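Local coordinates for mandelate racemase/muconate lactonizing protein (Thermobispora bispora, PDB 3VC5) that probably dehydrates D-glucarate to 5-dehydro-4-deoxy-D-glucarate with the help of magnesium, as a member of the enolase superfamily, at residues A[123-126]-A[127-131]; A[309-312]-A[313-316]; A[72-75]-A[76-80]. All coordinates share one frame; numbering follows the deposited sequence.

Contact 1 (A[123-126]-A[127-131])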
loop_
_atom_site.group_PDB
_atom_site.type_symbol
_atom_site.label_atom_id
_atom_site.label_comp_id
_atom_site.label_asym_id
_atom_site.label_seq_id
_atom_site.Cartn_x
_atom_site.Cartn_y
_atom_site.Cartn_z
ATOM N N ARG A 123 9.876 17.562 -5.490
ATOM C CA ARG A 123 10.733 17.053 -4.424
ATOM C C ARG A 123 10.513 15.572 -4.174
ATOM O O ARG A 123 11.490 14.805 -4.121
ATOM C CB ARG A 123 10.519 17.812 -3.116
ATOM C CG ARG A 123 11.401 17.289 -1.978
ATOM C CD ARG A 123 12.827 17.830 -2.066
ATOM N NE ARG A 123 12.994 19.100 -1.349
ATOM C CZ ARG A 123 13.450 20.221 -1.902
ATOM N NH1 ARG A 123 13.791 20.230 -3.180
ATOM N NH2 ARG A 123 13.572 21.332 -1.177
ATOM N N VAL A 124 9.259 15.153 -4.019
ATOM C CA VAL A 124 8.995 13.743 -3.723
ATOM C C VAL A 124 9.420 12.885 -4.902
ATOM O O VAL A 124 10.007 11.845 -4.708
ATOM C CB VAL A 124 7.519 13.467 -3.310
ATOM C CG1 VAL A 124 7.219 11.980 -3.257
ATOM C CG2 VAL A 124 7.212 14.183 -1.989
ATOM N N LYS A 125 9.100 13.292 -6.133
ATOM C CA LYS A 125 9.480 12.448 -7.250
ATOM C C LYS A 125 11.003 12.328 -7.339
ATOM O O LYS A 125 11.536 11.268 -7.731
ATOM C CB LYS A 125 8.884 13.007 -8.565
ATOM C CG LYS A 125 8.934 12.051 -9.753
ATOM C CD LYS A 125 8.244 12.694 -10.954
ATOM C CE LYS A 125 8.562 12.076 -12.251
ATOM N NZ LYS A 125 8.625 13.088 -13.362
ATOM N N THR A 126 11.723 13.405 -7.014
ATOM C CA THR A 126 13.192 13.365 -7.060
ATOM C C THR A 126 13.718 12.363 -6.030
ATOM O O THR A 126 14.556 11.482 -6.344
ATOM C CB THR A 126 13.781 14.757 -6.796
ATOM O OG1 THR A 126 13.375 15.617 -7.865
ATOM C CG2 THR A 126 15.320 14.700 -6.753
ATOM N N VAL A 127 13.186 12.452 -4.818
ATOM C CA VAL A 127 13.570 11.506 -3.735
ATOM C C VAL A 127 13.215 10.071 -4.144
ATOM O O VAL A 127 14.030 9.155 -3.999
ATOM C CB VAL A 127 12.873 11.860 -2.429
ATOM C CG1 VAL A 127 13.127 10.761 -1.348
ATOM C CG2 VAL A 127 13.358 13.224 -1.948
ATOM N N ASP A 128 12.018 9.883 -4.716
ATOM C CA ASP A 128 11.577 8.548 -5.065
ATOM C C ASP A 128 12.469 7.993 -6.176
ATOM O O ASP A 128 12.769 6.787 -6.202
ATOM C CB ASP A 128 10.137 8.586 -5.585
ATOM C CG ASP A 128 9.110 8.671 -4.454
ATOM O OD1 ASP A 128 9.501 8.493 -3.261
ATOM O OD2 ASP A 128 7.900 8.808 -4.743
ATOM N N ARG A 129 12.831 8.849 -7.146
ATOM C CA ARG A 129 13.726 8.417 -8.229
ATOM C C ARG A 129 15.094 7.963 -7.691
ATOM O O ARG A 129 15.654 6.921 -8.118
ATOM C CB ARG A 129 13.910 9.513 -9.302
ATOM C CG ARG A 129 12.679 9.729 -10.168
ATOM C CD ARG A 129 12.713 11.079 -10.901
ATOM N NE ARG A 129 14.063 11.467 -11.274
ATOM C CZ ARG A 129 14.521 11.565 -12.516
ATOM N NH1 ARG A 129 15.781 11.956 -12.714
ATOM N NH2 ARG A 129 13.721 11.312 -13.555
ATOM N N VAL A 130 15.624 8.704 -6.723
ATOM C CA VAL A 130 16.929 8.356 -6.167
ATOM C C VAL A 130 16.819 7.102 -5.288
ATOM O O VAL A 130 17.610 6.157 -5.400
ATOM C CB VAL A 130 17.561 9.530 -5.426
ATOM C CG1 VAL A 130 18.881 9.091 -4.756
ATOM C CG2 VAL A 130 17.796 10.682 -6.432
ATOM N N PHE A 131 15.779 7.050 -4.485
ATOM C CA PHE A 131 15.569 5.917 -3.602
ATOM C C PHE A 131 15.383 4.589 -4.341
ATOM O O PHE A 131 15.849 3.561 -3.882
ATOM C CB PHE A 131 14.345 6.203 -2.757
ATOM C CG PHE A 131 13.911 5.052 -1.862
ATOM C CD1 PHE A 131 14.657 4.691 -0.713
ATOM C CD2 PHE A 131 12.716 4.376 -2.130
ATOM C CE1 PHE A 131 14.231 3.667 0.117
ATOM C CE2 PHE A 131 12.269 3.343 -1.280
ATOM C CZ PHE A 131 13.025 2.999 -0.150
#
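R123 to F131 form the opening turns of helix 123-146, where V127, D128, R129 and V130 each give a backbone N-H to the carbonyl oxygen four residues earlier; the straightest of these bonds, V127 N to R123 O, measures 3.0 Å with an N-H...O angle of 168°. V124 and D128 lie alongside each other and point the same way, with V124 CG1 3.6 Å from D128 OD2. The D128 side chain leaves with CG anti to its own carbonyl carbon (chi1 -80°), which lays CG 3.3 Å from V124 O and turns the carboxylate away from the helix backbone to R320, its salt-bridge partner at OD2, and to the Y99 hydroxyl, bonded at OD1. Both oxygens are thus held, and the group is probably fixed as an anion.

One helical step on, K125 and R129 cross obliquely: K125 CG is 4.1 Å from R129 CD. R129 CG sits 3.1 Å from K125 O, which lies off the edge of the guanidinium, near its plane. The two cations diverge, K125 NZ staying 5.4 Å from R129 NH2, while NZ is held by the carbonyls of T118 and S120 and K125 makes a cation-pi contact with Y314. On the other flank V127 CG2 rests 3.3 Å from R123 O, and the V127 side chain packs on Y99 of helix 95-106; T126 OG1 turns instead to S122 O and V111 N. This is a largely buried stretch of a helix in the N-terminal capping domain of enolase-superfamily enzymes, its K125 side chain about 9 Å from that of H338, the predicted proton acceptor.

Contact 2 (A[309-312]-A[313-316])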
loop_
_atom_site.group_PDB
_atom_site.type_symbol
_atom_site.label_atom_id
_atom_site.label_comp_id
_atom_site.label_asym_id
_atom_site.label_seq_id
_atom_site.Cartn_x
_atom_site.Cartn_y
_atom_site.Cartn_z
ATOM N N LEU A 309 -0.297 4.280 -15.674
ATOM C CA LEU A 309 0.912 3.479 -15.936
ATOM C C LEU A 309 1.814 3.742 -14.737
ATOM O O LEU A 309 2.341 4.844 -14.575
ATOM C CB LEU A 309 1.614 3.917 -17.230
ATOM C CG LEU A 309 1.063 3.306 -18.531
ATOM C CD1 LEU A 309 -0.346 3.831 -18.880
ATOM C CD2 LEU A 309 2.020 3.557 -19.684
ATOM N N ILE A 310 1.944 2.753 -13.871
ATOM C CA ILE A 310 2.857 2.845 -12.735
ATOM C C ILE A 310 4.293 2.662 -13.276
ATOM O O ILE A 310 4.511 2.145 -14.391
ATOM C CB ILE A 310 2.506 1.739 -11.715
ATOM C CG1 ILE A 310 3.079 2.035 -10.330
ATOM C CG2 ILE A 310 3.020 0.372 -12.174
ATOM C CD1 ILE A 310 2.437 3.274 -9.695
ATOM N N ASP A 311 5.277 3.073 -12.487
ATOM C CA ASP A 311 6.670 2.933 -12.903
ATOM C C ASP A 311 7.514 3.053 -11.653
ATOM O O ASP A 311 7.579 4.144 -11.056
ATOM C CB ASP A 311 7.058 3.983 -13.964
ATOM C CG ASP A 311 8.492 3.827 -14.444
ATOM O OD1 ASP A 311 9.337 3.313 -13.644
ATOM O OD2 ASP A 311 8.812 4.298 -15.566
ATOM N N HIS A 312 8.075 1.937 -11.202
ATOM C CA HIS A 312 8.801 1.946 -9.919
ATOM C C HIS A 312 9.995 2.867 -9.951
ATOM O O HIS A 312 10.508 3.252 -8.875
ATOM C CB HIS A 312 9.213 0.536 -9.495
ATOM C CG HIS A 312 10.406 -0.014 -10.227
ATOM N ND1 HIS A 312 10.284 -0.806 -11.348
ATOM C CD2 HIS A 312 11.743 0.095 -9.982
ATOM C CE1 HIS A 312 11.487 -1.159 -11.771
ATOM N NE2 HIS A 312 12.392 -0.670 -10.931
ATOM N N HIS A 313 10.478 3.215 -11.157
ATOM C CA HIS A 313 11.682 4.056 -11.239
ATOM C C HIS A 313 11.415 5.489 -10.809
ATOM O O HIS A 313 12.355 6.217 -10.489
ATOM C CB HIS A 313 12.269 4.066 -12.660
ATOM C CG HIS A 313 12.633 2.704 -13.174
ATOM N ND1 HIS A 313 11.745 1.936 -13.883
ATOM C CD2 HIS A 313 13.799 2.007 -13.136
ATOM C CE1 HIS A 313 12.343 0.794 -14.239
ATOM N NE2 HIS A 313 13.582 0.809 -13.770
ATOM N N TYR A 314 10.152 5.919 -10.829
ATOM C CA TYR A 314 9.884 7.279 -10.304
ATOM C C TYR A 314 8.748 7.315 -9.288
ATOM O O TYR A 314 8.500 8.385 -8.719
ATOM C CB TYR A 314 9.694 8.334 -11.434
ATOM C CG TYR A 314 8.537 8.073 -12.388
ATOM C CD1 TYR A 314 7.236 8.429 -12.051
ATOM C CD2 TYR A 314 8.746 7.472 -13.635
ATOM C CE1 TYR A 314 6.179 8.244 -12.941
ATOM C CE2 TYR A 314 7.706 7.287 -14.525
ATOM C CZ TYR A 314 6.418 7.620 -14.155
ATOM O OH TYR A 314 5.391 7.408 -15.055
ATOM N N TRP A 315 8.091 6.170 -9.023
ATOM C CA TRP A 315 7.102 6.107 -7.921
ATOM C C TRP A 315 7.755 5.622 -6.613
ATOM O O TRP A 315 7.090 5.488 -5.604
ATOM C CB TRP A 315 5.879 5.252 -8.274
ATOM C CG TRP A 315 4.914 5.935 -9.199
ATOM C CD1 TRP A 315 4.960 5.958 -10.571
ATOM C CD2 TRP A 315 3.744 6.675 -8.822
ATOM N NE1 TRP A 315 3.874 6.631 -11.077
ATOM C CE2 TRP A 315 3.114 7.109 -10.029
ATOM C CE3 TRP A 315 3.165 7.012 -7.590
ATOM C CZ2 TRP A 315 1.930 7.856 -10.036
ATOM C CZ3 TRP A 315 1.965 7.781 -7.588
ATOM C CH2 TRP A 315 1.360 8.176 -8.821
ATOM N N GLY A 316 9.053 5.325 -6.648
ATOM C CA GLY A 316 9.793 5.076 -5.410
ATOM C C GLY A 316 10.004 3.626 -5.039
ATOM O O GLY A 316 10.095 3.296 -3.838
HETATM O O HOH W 1 2.880 7.514 -13.820
#
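D311 carries the chain from strand 307-310 into the short helical turn 312-315, and its carbonyl O takes two amides, W315 N at 2.9 Å and Y314 N at 3.1 Å. It is an N-cap at the C-terminal end of a barrel strand: D311 OD1 accepts from H313 N at 2.7 Å on its anti side and from H313 ND1 at 2.8 Å on its syn side. CG anti to the backbone N (chi1 -178°) brings the carboxylate to that amide, while OD2 accepts from ND1 of H338, the predicted proton acceptor. H313 NE2 is hydrogen-bonded to S346 OG, and the H312 ring lies obliquely over one face of the H313 ring. Replacing H313 by an alanine would probably leave S346 OG without this partner and D311 OD1 with the amide alone, so that the carboxylate could turn more freely beside H338. Y314 crosses D311 at about a right angle, its CE2 3.4 Å from D311 OD2. I310 CD1 stands over the five-membered ring of W315, 3.6 Å from its centroid and 7° off the normal. At the edge of the W315 ring, in its plane, one water accepts from W315 NE1 and Y314 OH and donates to L309 O at 2.8 Å.

Contact 3 (A[72-75]-A[76-80])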
loop_
_atom_site.group_PDB
_atom_site.type_symbol
_atom_site.label_atom_id
_atom_site.label_comp_id
_atom_site.label_asym_id
_atom_site.label_seq_id
_atom_site.Cartn_x
_atom_site.Cartn_y
_atom_site.Cartn_z
ATOM N N GLY A 72 20.402 7.539 -16.133
ATOM C CA GLY A 72 21.819 7.919 -16.242
ATOM C C GLY A 72 22.099 9.406 -16.399
ATOM O O GLY A 72 23.272 9.806 -16.454
ATOM N N ASP A 73 21.042 10.236 -16.436
ATOM C CA ASP A 73 21.212 11.694 -16.581
ATOM C C ASP A 73 22.152 12.208 -15.484
ATOM O O ASP A 73 22.049 11.795 -14.324
ATOM C CB ASP A 73 19.879 12.436 -16.464
ATOM C CG ASP A 73 18.956 12.219 -17.669
ATOM O OD1 ASP A 73 19.381 11.710 -18.723
ATOM O OD2 ASP A 73 17.773 12.589 -17.563
ATOM N N LEU A 74 23.002 13.174 -15.832
ATOM C CA LEU A 74 24.098 13.588 -14.978
ATOM C C LEU A 74 23.604 14.061 -13.602
ATOM O O LEU A 74 24.164 13.650 -12.559
ATOM C CB LEU A 74 24.898 14.714 -15.672
ATOM C CG LEU A 74 26.162 15.181 -14.948
ATOM C CD1 LEU A 74 27.150 14.028 -14.783
ATOM C CD2 LEU A 74 26.772 16.380 -15.706
ATOM N N ALA A 75 22.595 14.945 -13.577
ATOM C CA ALA A 75 22.137 15.471 -12.300
ATOM C C ALA A 75 21.607 14.357 -11.396
ATOM O O ALA A 75 21.826 14.356 -10.161
ATOM C CB ALA A 75 21.091 16.556 -12.514
ATOM N N HIS A 76 20.921 13.398 -11.998
ATOM C CA HIS A 76 20.437 12.247 -11.253
ATOM C C HIS A 76 21.590 11.371 -10.777
ATOM O O HIS A 76 21.613 10.962 -9.607
ATOM C CB HIS A 76 19.478 11.417 -12.117
ATOM C CG HIS A 76 18.851 10.264 -11.385
ATOM N ND1 HIS A 76 17.972 10.437 -10.336
ATOM C CD2 HIS A 76 18.966 8.920 -11.562
ATOM C CE1 HIS A 76 17.558 9.260 -9.910
ATOM N NE2 HIS A 76 18.173 8.318 -10.620
ATOM N N LEU A 77 22.498 11.027 -11.696
ATOM C CA LEU A 77 23.682 10.259 -11.350
ATOM C C LEU A 77 24.401 10.873 -10.132
ATOM O O LEU A 77 24.842 10.154 -9.214
ATOM C CB LEU A 77 24.630 10.207 -12.557
ATOM C CG LEU A 77 26.024 9.620 -12.346
ATOM C CD1 LEU A 77 25.959 8.155 -11.880
ATOM C CD2 LEU A 77 26.815 9.748 -13.681
ATOM N N GLU A 78 24.537 12.199 -10.120
ATOM C CA GLU A 78 25.217 12.875 -8.998
ATOM C C GLU A 78 24.503 12.654 -7.660
ATOM O O GLU A 78 25.145 12.441 -6.614
ATOM C CB GLU A 78 25.383 14.379 -9.269
ATOM C CG GLU A 78 26.373 14.672 -10.385
ATOM C CD GLU A 78 26.371 16.140 -10.795
ATOM O OE1 GLU A 78 25.457 16.894 -10.352
ATOM O OE2 GLU A 78 27.281 16.529 -11.569
ATOM N N GLN A 79 23.178 12.689 -7.689
ATOM C CA GLN A 79 22.388 12.431 -6.486
ATOM C C GLN A 79 22.486 10.984 -6.045
ATOM O O GLN A 79 22.576 10.710 -4.835
ATOM C CB GLN A 79 20.915 12.831 -6.673
ATOM C CG GLN A 79 20.699 14.332 -6.854
ATOM C CD GLN A 79 21.311 15.219 -5.759
ATOM O OE1 GLN A 79 21.948 16.252 -6.062
ATOM N NE2 GLN A 79 21.115 14.846 -4.487
ATOM N N VAL A 80 22.512 10.050 -7.003
ATOM C CA VAL A 80 22.605 8.642 -6.663
ATOM C C VAL A 80 23.978 8.385 -6.020
ATOM O O VAL A 80 24.067 7.660 -5.020
ATOM C CB VAL A 80 22.366 7.758 -7.898
ATOM C CG1 VAL A 80 22.647 6.273 -7.604
ATOM C CG2 VAL A 80 20.918 7.913 -8.413
HETATM O O HOH W 2 22.476 16.754 -8.930
#
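Backbone bonds come first: D73, L74 and A75 offer their carbonyls to the amides of L77, E78 and Q79 and so start helix 74-85. L77 N meets D73 O at 2.8 Å and almost perfectly straight, at 178°; E78 N to L74 O is 2.9 Å, and Q79 N to A75 O stretches to 3.3 Å. D73 stands at the N-cap position, yet its carboxylate makes no capping bond, and OD1 takes the amide of R421 instead.

A water can give a second polar link. It lies within bonding distance of both A75 O, at 2.8 Å, and Q79 OE1, at 3.0 Å, and can connect a backbone carbonyl to an amide side chain one turn later, though it has more acceptors in reach than protons to give. The bend at chi2 of Q79 (-54°) folds its amide back to where this water can bridge.

Among the apolar and mixed contacts, L74 and E78 run obliquely across each other, L74 CG 3.8 Å from E78 OE2, while the methylene E78 CG rests 3.3 Å from L74 O. L74 CD1 reaches only the margin of L77, 4.4 Å from its CD2; L77 goes on to V30, P32 and T54 of the antiparallel sheet.

H76 makes the aromatic contacts. V80 CG2 sits over one face of its ring, toward the rim, Y71 meets it edge-to-face, and NE2 is bonded to T70 OG1.

The chemistry is that of an amphipathic helix start: A75 and E78 look out to solvent, where water and charge can be tolerated, while H76, L77 and V80 are turned into the body of the domain, with the one polar ring among them tied to T70.

In the fold
Along the chain the order is contact 3, contact 1, contact 2. The first two belong to the N-terminal domain, on helices 74-85 and 123-146, and their centres are about 12 Å apart; they touch where V130 and the R129 carbonyl meet H76. Contact 2 lies in the C-terminal barrel, just after strand 307-310 of the mixed sheet, its centre about 10 Å from that of contact 1, and R129 CG packs on Y314 CB, 3.5 Å away. Contacts 2 and 3 do not touch, being about 17 Å apart between centres. Helix 123-146 therefore stands between helix 74-85 and the barrel, joining the capping domain to the strand end beside the predicted proton acceptor H338.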